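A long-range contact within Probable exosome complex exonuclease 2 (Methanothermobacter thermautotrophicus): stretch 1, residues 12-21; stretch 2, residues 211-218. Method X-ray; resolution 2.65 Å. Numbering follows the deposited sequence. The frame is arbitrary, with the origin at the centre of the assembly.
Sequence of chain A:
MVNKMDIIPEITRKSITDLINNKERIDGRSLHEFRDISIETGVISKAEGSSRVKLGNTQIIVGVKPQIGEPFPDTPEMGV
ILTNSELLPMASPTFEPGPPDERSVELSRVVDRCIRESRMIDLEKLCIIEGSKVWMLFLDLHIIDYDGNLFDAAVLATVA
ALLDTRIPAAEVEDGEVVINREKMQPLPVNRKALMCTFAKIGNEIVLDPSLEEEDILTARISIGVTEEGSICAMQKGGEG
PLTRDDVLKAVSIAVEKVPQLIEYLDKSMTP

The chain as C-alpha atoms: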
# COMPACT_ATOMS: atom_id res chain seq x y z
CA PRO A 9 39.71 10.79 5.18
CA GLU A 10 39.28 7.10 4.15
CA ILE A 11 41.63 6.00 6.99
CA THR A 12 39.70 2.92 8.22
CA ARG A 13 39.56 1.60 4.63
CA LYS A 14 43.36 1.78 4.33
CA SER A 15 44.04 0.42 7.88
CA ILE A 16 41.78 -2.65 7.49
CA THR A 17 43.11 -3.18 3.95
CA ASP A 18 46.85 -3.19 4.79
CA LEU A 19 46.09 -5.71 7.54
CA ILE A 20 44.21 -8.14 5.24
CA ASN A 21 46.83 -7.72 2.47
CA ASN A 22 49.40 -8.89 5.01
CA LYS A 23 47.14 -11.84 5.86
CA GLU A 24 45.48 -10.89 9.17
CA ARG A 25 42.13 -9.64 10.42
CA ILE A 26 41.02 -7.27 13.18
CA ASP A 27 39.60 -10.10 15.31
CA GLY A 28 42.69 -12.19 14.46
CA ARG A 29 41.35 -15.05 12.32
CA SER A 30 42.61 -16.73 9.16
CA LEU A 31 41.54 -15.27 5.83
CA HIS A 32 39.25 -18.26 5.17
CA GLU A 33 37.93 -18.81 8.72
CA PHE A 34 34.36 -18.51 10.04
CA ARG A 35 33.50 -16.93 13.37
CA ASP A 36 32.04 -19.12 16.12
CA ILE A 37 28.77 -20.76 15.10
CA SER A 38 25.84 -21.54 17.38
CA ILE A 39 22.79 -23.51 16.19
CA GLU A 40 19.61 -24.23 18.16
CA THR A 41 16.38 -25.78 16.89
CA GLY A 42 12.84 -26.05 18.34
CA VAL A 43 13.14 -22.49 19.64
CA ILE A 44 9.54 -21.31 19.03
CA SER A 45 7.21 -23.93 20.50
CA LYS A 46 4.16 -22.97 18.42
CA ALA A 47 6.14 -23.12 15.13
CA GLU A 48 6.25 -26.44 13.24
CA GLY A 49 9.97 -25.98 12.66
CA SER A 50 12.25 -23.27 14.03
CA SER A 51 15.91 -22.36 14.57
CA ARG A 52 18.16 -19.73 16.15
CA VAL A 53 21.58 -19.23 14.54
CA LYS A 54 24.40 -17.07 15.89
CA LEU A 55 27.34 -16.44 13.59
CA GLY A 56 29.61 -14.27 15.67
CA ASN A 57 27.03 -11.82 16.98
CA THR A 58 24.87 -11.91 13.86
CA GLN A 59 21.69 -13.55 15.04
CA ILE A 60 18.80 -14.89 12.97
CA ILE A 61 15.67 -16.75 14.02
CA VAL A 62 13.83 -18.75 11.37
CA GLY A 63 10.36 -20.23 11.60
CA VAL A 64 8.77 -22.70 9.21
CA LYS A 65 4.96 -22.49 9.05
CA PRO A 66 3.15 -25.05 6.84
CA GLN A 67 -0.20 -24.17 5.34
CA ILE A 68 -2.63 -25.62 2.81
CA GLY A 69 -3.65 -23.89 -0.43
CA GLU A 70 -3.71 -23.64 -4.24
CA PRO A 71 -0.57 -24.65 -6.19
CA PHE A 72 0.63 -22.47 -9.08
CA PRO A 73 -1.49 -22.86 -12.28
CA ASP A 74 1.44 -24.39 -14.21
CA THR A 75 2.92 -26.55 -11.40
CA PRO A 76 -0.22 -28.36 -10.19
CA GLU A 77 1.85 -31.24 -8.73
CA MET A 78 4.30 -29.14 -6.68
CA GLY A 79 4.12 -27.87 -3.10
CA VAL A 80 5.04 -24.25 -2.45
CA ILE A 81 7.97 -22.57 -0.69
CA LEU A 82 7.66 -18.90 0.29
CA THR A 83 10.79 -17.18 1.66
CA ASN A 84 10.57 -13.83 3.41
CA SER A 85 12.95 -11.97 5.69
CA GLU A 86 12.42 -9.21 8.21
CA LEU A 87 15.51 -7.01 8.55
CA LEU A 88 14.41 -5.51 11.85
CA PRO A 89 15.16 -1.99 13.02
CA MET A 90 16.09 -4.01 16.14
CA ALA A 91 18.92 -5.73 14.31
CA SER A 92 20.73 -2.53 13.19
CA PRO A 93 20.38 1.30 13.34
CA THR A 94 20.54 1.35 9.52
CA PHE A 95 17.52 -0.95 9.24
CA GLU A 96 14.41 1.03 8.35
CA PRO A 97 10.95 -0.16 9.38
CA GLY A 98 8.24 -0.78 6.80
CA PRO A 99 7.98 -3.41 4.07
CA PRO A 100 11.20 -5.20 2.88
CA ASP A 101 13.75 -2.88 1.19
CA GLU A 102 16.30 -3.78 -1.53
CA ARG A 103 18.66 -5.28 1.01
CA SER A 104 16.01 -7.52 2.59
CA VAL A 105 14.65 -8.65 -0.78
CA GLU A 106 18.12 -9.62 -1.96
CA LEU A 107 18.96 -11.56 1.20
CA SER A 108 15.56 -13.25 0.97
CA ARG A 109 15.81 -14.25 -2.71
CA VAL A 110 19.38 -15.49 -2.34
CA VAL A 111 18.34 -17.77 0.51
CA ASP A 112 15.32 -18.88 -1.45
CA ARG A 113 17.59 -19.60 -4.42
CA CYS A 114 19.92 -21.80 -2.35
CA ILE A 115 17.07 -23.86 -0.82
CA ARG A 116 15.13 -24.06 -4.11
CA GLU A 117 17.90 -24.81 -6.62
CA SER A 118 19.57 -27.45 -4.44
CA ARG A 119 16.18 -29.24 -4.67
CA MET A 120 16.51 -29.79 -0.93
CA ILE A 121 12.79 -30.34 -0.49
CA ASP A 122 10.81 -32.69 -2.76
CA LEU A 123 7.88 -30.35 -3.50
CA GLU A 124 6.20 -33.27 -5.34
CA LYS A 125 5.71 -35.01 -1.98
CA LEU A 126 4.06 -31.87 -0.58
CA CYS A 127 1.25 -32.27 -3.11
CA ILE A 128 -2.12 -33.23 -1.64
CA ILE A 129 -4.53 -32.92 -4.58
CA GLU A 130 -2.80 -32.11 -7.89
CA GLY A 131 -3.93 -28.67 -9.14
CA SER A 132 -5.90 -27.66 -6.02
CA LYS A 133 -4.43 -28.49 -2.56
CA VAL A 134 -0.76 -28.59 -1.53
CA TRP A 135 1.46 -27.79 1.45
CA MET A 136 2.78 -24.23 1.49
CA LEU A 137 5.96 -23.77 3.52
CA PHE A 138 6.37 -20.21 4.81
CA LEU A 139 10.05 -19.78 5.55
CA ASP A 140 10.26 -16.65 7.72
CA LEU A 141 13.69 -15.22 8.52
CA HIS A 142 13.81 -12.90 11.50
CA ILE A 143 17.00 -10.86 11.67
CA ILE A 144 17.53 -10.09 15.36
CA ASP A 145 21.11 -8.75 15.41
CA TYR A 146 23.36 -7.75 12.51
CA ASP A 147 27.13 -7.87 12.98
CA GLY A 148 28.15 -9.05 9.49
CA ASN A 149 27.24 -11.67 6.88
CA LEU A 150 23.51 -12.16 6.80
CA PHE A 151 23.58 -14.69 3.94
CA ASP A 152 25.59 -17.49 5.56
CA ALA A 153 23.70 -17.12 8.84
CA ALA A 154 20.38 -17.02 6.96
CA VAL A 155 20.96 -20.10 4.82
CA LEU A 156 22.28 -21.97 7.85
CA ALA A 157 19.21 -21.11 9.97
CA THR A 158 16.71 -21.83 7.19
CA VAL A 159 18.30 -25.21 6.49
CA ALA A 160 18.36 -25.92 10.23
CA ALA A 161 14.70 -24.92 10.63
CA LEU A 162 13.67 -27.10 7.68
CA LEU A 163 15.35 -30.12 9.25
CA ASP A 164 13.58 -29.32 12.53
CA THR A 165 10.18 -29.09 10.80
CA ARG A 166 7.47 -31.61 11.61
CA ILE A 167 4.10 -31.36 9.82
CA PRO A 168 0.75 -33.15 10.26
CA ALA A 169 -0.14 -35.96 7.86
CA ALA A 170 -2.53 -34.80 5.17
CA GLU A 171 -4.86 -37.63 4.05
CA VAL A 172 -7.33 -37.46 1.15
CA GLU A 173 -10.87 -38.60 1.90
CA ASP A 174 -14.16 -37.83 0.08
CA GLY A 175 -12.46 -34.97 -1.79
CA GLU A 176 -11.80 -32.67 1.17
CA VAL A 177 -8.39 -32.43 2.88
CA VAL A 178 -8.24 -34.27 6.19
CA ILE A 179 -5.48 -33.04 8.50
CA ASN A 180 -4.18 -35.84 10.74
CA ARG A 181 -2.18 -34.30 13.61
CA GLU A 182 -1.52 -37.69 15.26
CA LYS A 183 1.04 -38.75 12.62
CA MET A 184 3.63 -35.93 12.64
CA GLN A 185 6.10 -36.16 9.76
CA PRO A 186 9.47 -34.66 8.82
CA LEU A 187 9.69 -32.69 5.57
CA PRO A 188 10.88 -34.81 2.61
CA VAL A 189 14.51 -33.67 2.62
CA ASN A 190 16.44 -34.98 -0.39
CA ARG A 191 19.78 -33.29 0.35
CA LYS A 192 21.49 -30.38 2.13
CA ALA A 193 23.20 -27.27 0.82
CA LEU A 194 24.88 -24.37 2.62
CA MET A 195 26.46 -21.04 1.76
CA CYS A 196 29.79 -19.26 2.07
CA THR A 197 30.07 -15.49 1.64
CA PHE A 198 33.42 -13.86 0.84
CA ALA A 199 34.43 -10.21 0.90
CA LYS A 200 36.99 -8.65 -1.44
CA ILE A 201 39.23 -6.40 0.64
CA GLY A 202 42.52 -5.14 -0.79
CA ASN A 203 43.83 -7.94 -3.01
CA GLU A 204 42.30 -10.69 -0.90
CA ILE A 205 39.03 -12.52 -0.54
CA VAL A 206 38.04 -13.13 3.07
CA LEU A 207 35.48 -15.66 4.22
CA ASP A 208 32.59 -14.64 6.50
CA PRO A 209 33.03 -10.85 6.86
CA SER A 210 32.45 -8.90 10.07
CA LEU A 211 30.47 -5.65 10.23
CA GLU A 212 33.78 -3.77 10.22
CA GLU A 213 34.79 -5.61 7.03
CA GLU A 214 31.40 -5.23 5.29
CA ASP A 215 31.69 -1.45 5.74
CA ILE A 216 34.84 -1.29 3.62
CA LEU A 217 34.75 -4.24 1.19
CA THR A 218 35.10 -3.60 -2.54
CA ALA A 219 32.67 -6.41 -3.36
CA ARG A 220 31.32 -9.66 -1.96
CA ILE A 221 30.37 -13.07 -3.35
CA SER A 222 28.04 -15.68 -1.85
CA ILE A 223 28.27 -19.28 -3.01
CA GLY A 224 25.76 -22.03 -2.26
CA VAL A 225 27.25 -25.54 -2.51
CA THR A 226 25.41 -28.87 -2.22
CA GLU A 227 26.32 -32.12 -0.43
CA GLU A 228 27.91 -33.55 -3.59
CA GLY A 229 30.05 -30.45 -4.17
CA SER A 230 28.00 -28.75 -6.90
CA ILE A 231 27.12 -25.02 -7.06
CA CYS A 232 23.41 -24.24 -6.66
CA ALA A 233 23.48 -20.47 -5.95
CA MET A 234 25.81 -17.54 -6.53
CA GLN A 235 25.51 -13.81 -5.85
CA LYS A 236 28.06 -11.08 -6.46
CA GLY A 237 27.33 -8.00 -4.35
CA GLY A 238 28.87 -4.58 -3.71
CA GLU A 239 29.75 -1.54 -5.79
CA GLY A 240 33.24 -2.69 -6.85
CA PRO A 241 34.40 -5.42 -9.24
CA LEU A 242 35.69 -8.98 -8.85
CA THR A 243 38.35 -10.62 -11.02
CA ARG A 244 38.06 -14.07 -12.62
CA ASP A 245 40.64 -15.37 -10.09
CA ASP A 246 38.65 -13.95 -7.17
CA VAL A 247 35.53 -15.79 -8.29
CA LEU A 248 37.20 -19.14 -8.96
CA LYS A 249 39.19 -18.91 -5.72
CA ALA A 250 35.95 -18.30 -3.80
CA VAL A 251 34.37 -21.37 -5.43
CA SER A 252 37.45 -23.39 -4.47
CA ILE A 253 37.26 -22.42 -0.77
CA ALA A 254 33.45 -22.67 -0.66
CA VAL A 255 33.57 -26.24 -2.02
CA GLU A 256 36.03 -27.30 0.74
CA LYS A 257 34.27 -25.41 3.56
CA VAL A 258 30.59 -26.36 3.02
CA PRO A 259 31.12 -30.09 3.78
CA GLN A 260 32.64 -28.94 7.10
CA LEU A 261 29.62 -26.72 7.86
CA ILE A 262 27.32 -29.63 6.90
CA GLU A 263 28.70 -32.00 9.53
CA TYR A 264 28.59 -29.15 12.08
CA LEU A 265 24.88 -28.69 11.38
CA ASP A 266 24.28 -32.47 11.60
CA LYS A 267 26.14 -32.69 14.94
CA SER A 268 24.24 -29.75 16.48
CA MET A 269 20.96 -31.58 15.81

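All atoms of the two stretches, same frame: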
# COMPACT_ATOMS: atom_id res chain seq x y z
N THR A 12 40.13 4.29 7.89
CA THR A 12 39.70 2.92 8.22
C THR A 12 39.85 1.97 7.04
O THR A 12 40.36 0.86 7.22
CB THR A 12 38.25 2.84 8.76
OG1 THR A 12 37.59 4.09 8.53
CG2 THR A 12 38.25 2.53 10.25
N ARG A 13 39.44 2.41 5.85
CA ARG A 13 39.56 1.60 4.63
C ARG A 13 41.00 1.24 4.26
O ARG A 13 41.24 0.17 3.71
CB ARG A 13 38.85 2.23 3.43
CG ARG A 13 38.47 1.19 2.34
CD ARG A 13 37.82 1.82 1.12
NE ARG A 13 36.44 2.23 1.39
CZ ARG A 13 35.36 1.64 0.88
NH1 ARG A 13 34.15 2.08 1.20
NH2 ARG A 13 35.48 0.62 0.03
N LYS A 14 41.96 2.12 4.55
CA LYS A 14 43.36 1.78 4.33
C LYS A 14 43.91 0.87 5.45
O LYS A 14 44.59 -0.12 5.15
CB LYS A 14 44.23 3.03 4.12
CG LYS A 14 45.74 2.77 4.20
CD LYS A 14 46.59 3.66 3.30
CE LYS A 14 48.03 3.15 3.26
NZ LYS A 14 48.96 4.05 2.52
N SER A 15 43.60 1.21 6.71
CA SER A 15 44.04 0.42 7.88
C SER A 15 43.62 -1.05 7.79
O SER A 15 44.47 -1.94 7.91
CB SER A 15 43.51 1.02 9.19
OG SER A 15 43.26 2.40 9.08
N ILE A 16 42.33 -1.29 7.59
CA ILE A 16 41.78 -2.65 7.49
C ILE A 16 42.26 -3.37 6.22
O ILE A 16 42.31 -4.60 6.16
CB ILE A 16 40.23 -2.68 7.58
CG1 ILE A 16 39.74 -1.94 8.83
CG2 ILE A 16 39.70 -4.12 7.59
CD1 ILE A 16 38.21 -1.86 8.97
N THR A 17 42.64 -2.60 5.20
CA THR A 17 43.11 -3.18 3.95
C THR A 17 44.56 -3.67 4.05
O THR A 17 44.85 -4.81 3.68
CB THR A 17 42.89 -2.22 2.75
OG1 THR A 17 41.52 -2.31 2.35
CG2 THR A 17 43.77 -2.57 1.56
N ASP A 18 45.44 -2.83 4.58
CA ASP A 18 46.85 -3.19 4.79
C ASP A 18 46.98 -4.45 5.63
O ASP A 18 47.82 -5.31 5.36
CB ASP A 18 47.62 -2.03 5.42
CG ASP A 18 48.01 -0.95 4.41
OD1 ASP A 18 49.07 -0.31 4.61
OD2 ASP A 18 47.27 -0.75 3.42
N LEU A 19 46.14 -4.56 6.65
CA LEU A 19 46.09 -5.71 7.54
C LEU A 19 45.76 -7.00 6.77
O LEU A 19 46.50 -7.99 6.87
CB LEU A 19 45.05 -5.45 8.63
CG LEU A 19 45.04 -6.22 9.95
CD1 LEU A 19 45.99 -5.61 10.98
CD2 LEU A 19 43.63 -6.20 10.47
N ILE A 20 44.67 -6.98 6.01
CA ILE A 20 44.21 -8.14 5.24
C ILE A 20 45.14 -8.49 4.08
O ILE A 20 45.23 -9.66 3.70
CB ILE A 20 42.76 -7.97 4.75
CG1 ILE A 20 41.79 -8.18 5.91
CG2 ILE A 20 42.43 -8.95 3.63
CD1 ILE A 20 40.45 -7.53 5.73
N ASN A 21 45.82 -7.49 3.52
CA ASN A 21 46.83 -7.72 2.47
C ASN A 21 48.08 -8.39 3.03
O ASN A 21 48.81 -9.07 2.30
CB ASN A 21 47.20 -6.43 1.73
CG ASN A 21 46.18 -6.05 0.66
OD1 ASN A 21 45.34 -6.86 0.25
ND2 ASN A 21 46.25 -4.80 0.21
N LEU A 211 31.08 -6.95 10.53
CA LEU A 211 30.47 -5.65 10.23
C LEU A 211 31.54 -4.66 9.79
O LEU A 211 31.37 -3.94 8.82
CB LEU A 211 29.72 -5.11 11.44
CG LEU A 211 28.84 -3.88 11.19
CD1 LEU A 211 27.52 -4.28 10.55
CD2 LEU A 211 28.58 -3.12 12.48
N GLU A 212 32.66 -4.65 10.51
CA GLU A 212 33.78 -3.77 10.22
C GLU A 212 34.29 -3.98 8.79
O GLU A 212 34.63 -3.01 8.10
CB GLU A 212 34.91 -3.99 11.24
CG GLU A 212 34.63 -3.45 12.66
CD GLU A 212 33.51 -4.20 13.41
OE1 GLU A 212 33.20 -5.37 13.05
OE2 GLU A 212 32.94 -3.61 14.35
N GLU A 213 34.31 -5.24 8.36
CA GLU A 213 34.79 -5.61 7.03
C GLU A 213 33.76 -5.31 5.94
O GLU A 213 34.13 -4.85 4.86
CB GLU A 213 35.21 -7.08 7.01
CG GLU A 213 36.49 -7.35 7.78
CD GLU A 213 36.69 -8.80 8.18
OE1 GLU A 213 35.73 -9.60 8.08
OE2 GLU A 213 37.82 -9.13 8.61
N GLU A 214 32.48 -5.56 6.23
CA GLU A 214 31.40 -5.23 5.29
C GLU A 214 31.30 -3.73 4.98
O GLU A 214 30.88 -3.35 3.89
CB GLU A 214 30.06 -5.77 5.79
CG GLU A 214 29.93 -7.28 5.67
CD GLU A 214 28.49 -7.75 5.56
OE1 GLU A 214 27.75 -7.64 6.55
OE2 GLU A 214 28.10 -8.23 4.47
N ASP A 215 31.69 -2.89 5.93
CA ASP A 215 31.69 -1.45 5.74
C ASP A 215 32.65 -1.00 4.64
O ASP A 215 32.42 0.03 4.01
CB ASP A 215 32.08 -0.74 7.04
CG ASP A 215 30.89 -0.19 7.79
OD1 ASP A 215 29.81 -0.83 7.76
OD2 ASP A 215 31.05 0.89 8.43
N ILE A 216 33.72 -1.76 4.43
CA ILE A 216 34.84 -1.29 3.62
C ILE A 216 35.18 -2.16 2.41
O ILE A 216 36.06 -1.80 1.61
CB ILE A 216 36.12 -1.13 4.46
CG1 ILE A 216 36.60 -2.50 4.95
CG2 ILE A 216 35.89 -0.14 5.60
CD1 ILE A 216 38.07 -2.68 4.83
N LEU A 217 34.50 -3.30 2.28
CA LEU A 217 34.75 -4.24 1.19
C LEU A 217 34.57 -3.55 -0.15
O LEU A 217 33.83 -2.58 -0.26
CB LEU A 217 33.86 -5.48 1.30
CG LEU A 217 32.32 -5.37 1.34
CD1 LEU A 217 31.73 -4.91 0.02
CD2 LEU A 217 31.72 -6.70 1.74
N THR A 218 35.27 -4.05 -1.17
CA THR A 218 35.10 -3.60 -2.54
C THR A 218 33.85 -4.29 -3.12
O THR A 218 32.99 -3.64 -3.74
CB THR A 218 36.35 -3.95 -3.38
OG1 THR A 218 37.46 -3.17 -2.92
CG2 THR A 218 36.13 -3.68 -4.88

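A contact between segments far apart in sequence can centre on one aliphatic side chain, and the contact between residues 12-21 and 211-218 of this probable exosome exonuclease is a compact example. No residues that touch here are fewer than 193 positions apart, the two stretches together bury only 365 Å², and no hydrogen bond crosses between them. What remains is apolar packing, together with close approaches between the Arg-13 guanidinium and backbone carbonyls that are not hydrogen bonds.

Stretch 2 opens as a helix whose first residue, Leu-211, lies out of reach. Contact begins at Glu-212, and it does so through the backbone: its carbonyl O lies 3.9 Å from CD1 of Ile-16, while the end of its side chain leads away from the first helix. Glu-213, a buried residue, comes next and contributes modestly, its OE2 lying 4.2 Å from CD1 of Ile-20. An acid beside a methyl group is no attractive pair in itself, but OE2 is hydrogen-bonded elsewhere in the structure, so its polar demand does not fall on this methyl group. Glu-214 is turned out of reach.

At Asp-215 the approach is again through the main chain, with its O 3.9 Å from NH1 of Arg-13. The centre of the contact follows. Ile-216 has 117 Å² covered by the other stretch, the largest share of any residue here, and the CA-to-CB bonds of Ile-216 and Ile-16 each point toward the opposing stretch. The chi1 of Ile-216 is p, and its CD1 reaches to 3.5 Å from CB of Ile-16, an apolar contact close to the limit of van der Waals packing. The same CD1 lies 4.3 Å from OG1 of Thr-17, so the methyl sits near successive residues of the helix. Arg-13 flanks the isoleucine with the aliphatic part of its own side chain, its CG standing 3.9 Å from CB of Ile-216.

The far end of Arg-13 carries a caution about reading distances alone. Although its CA-to-CB bond points sideways, the end of the side chain comes nearer to stretch 2, and NH2 lies 2.9 Å from O of Ile-216. That separation would suit a hydrogen bond, yet the angle is poor: the carbonyl oxygen lies over one face of the guanidinium, whereas the N-H bonds point out in its plane. Leu-217 adds another carbonyl nearby, its O 3.6 Å from the same NH2, while its CA-to-CB bond points away. By Thr-218 the contact has effectively ended.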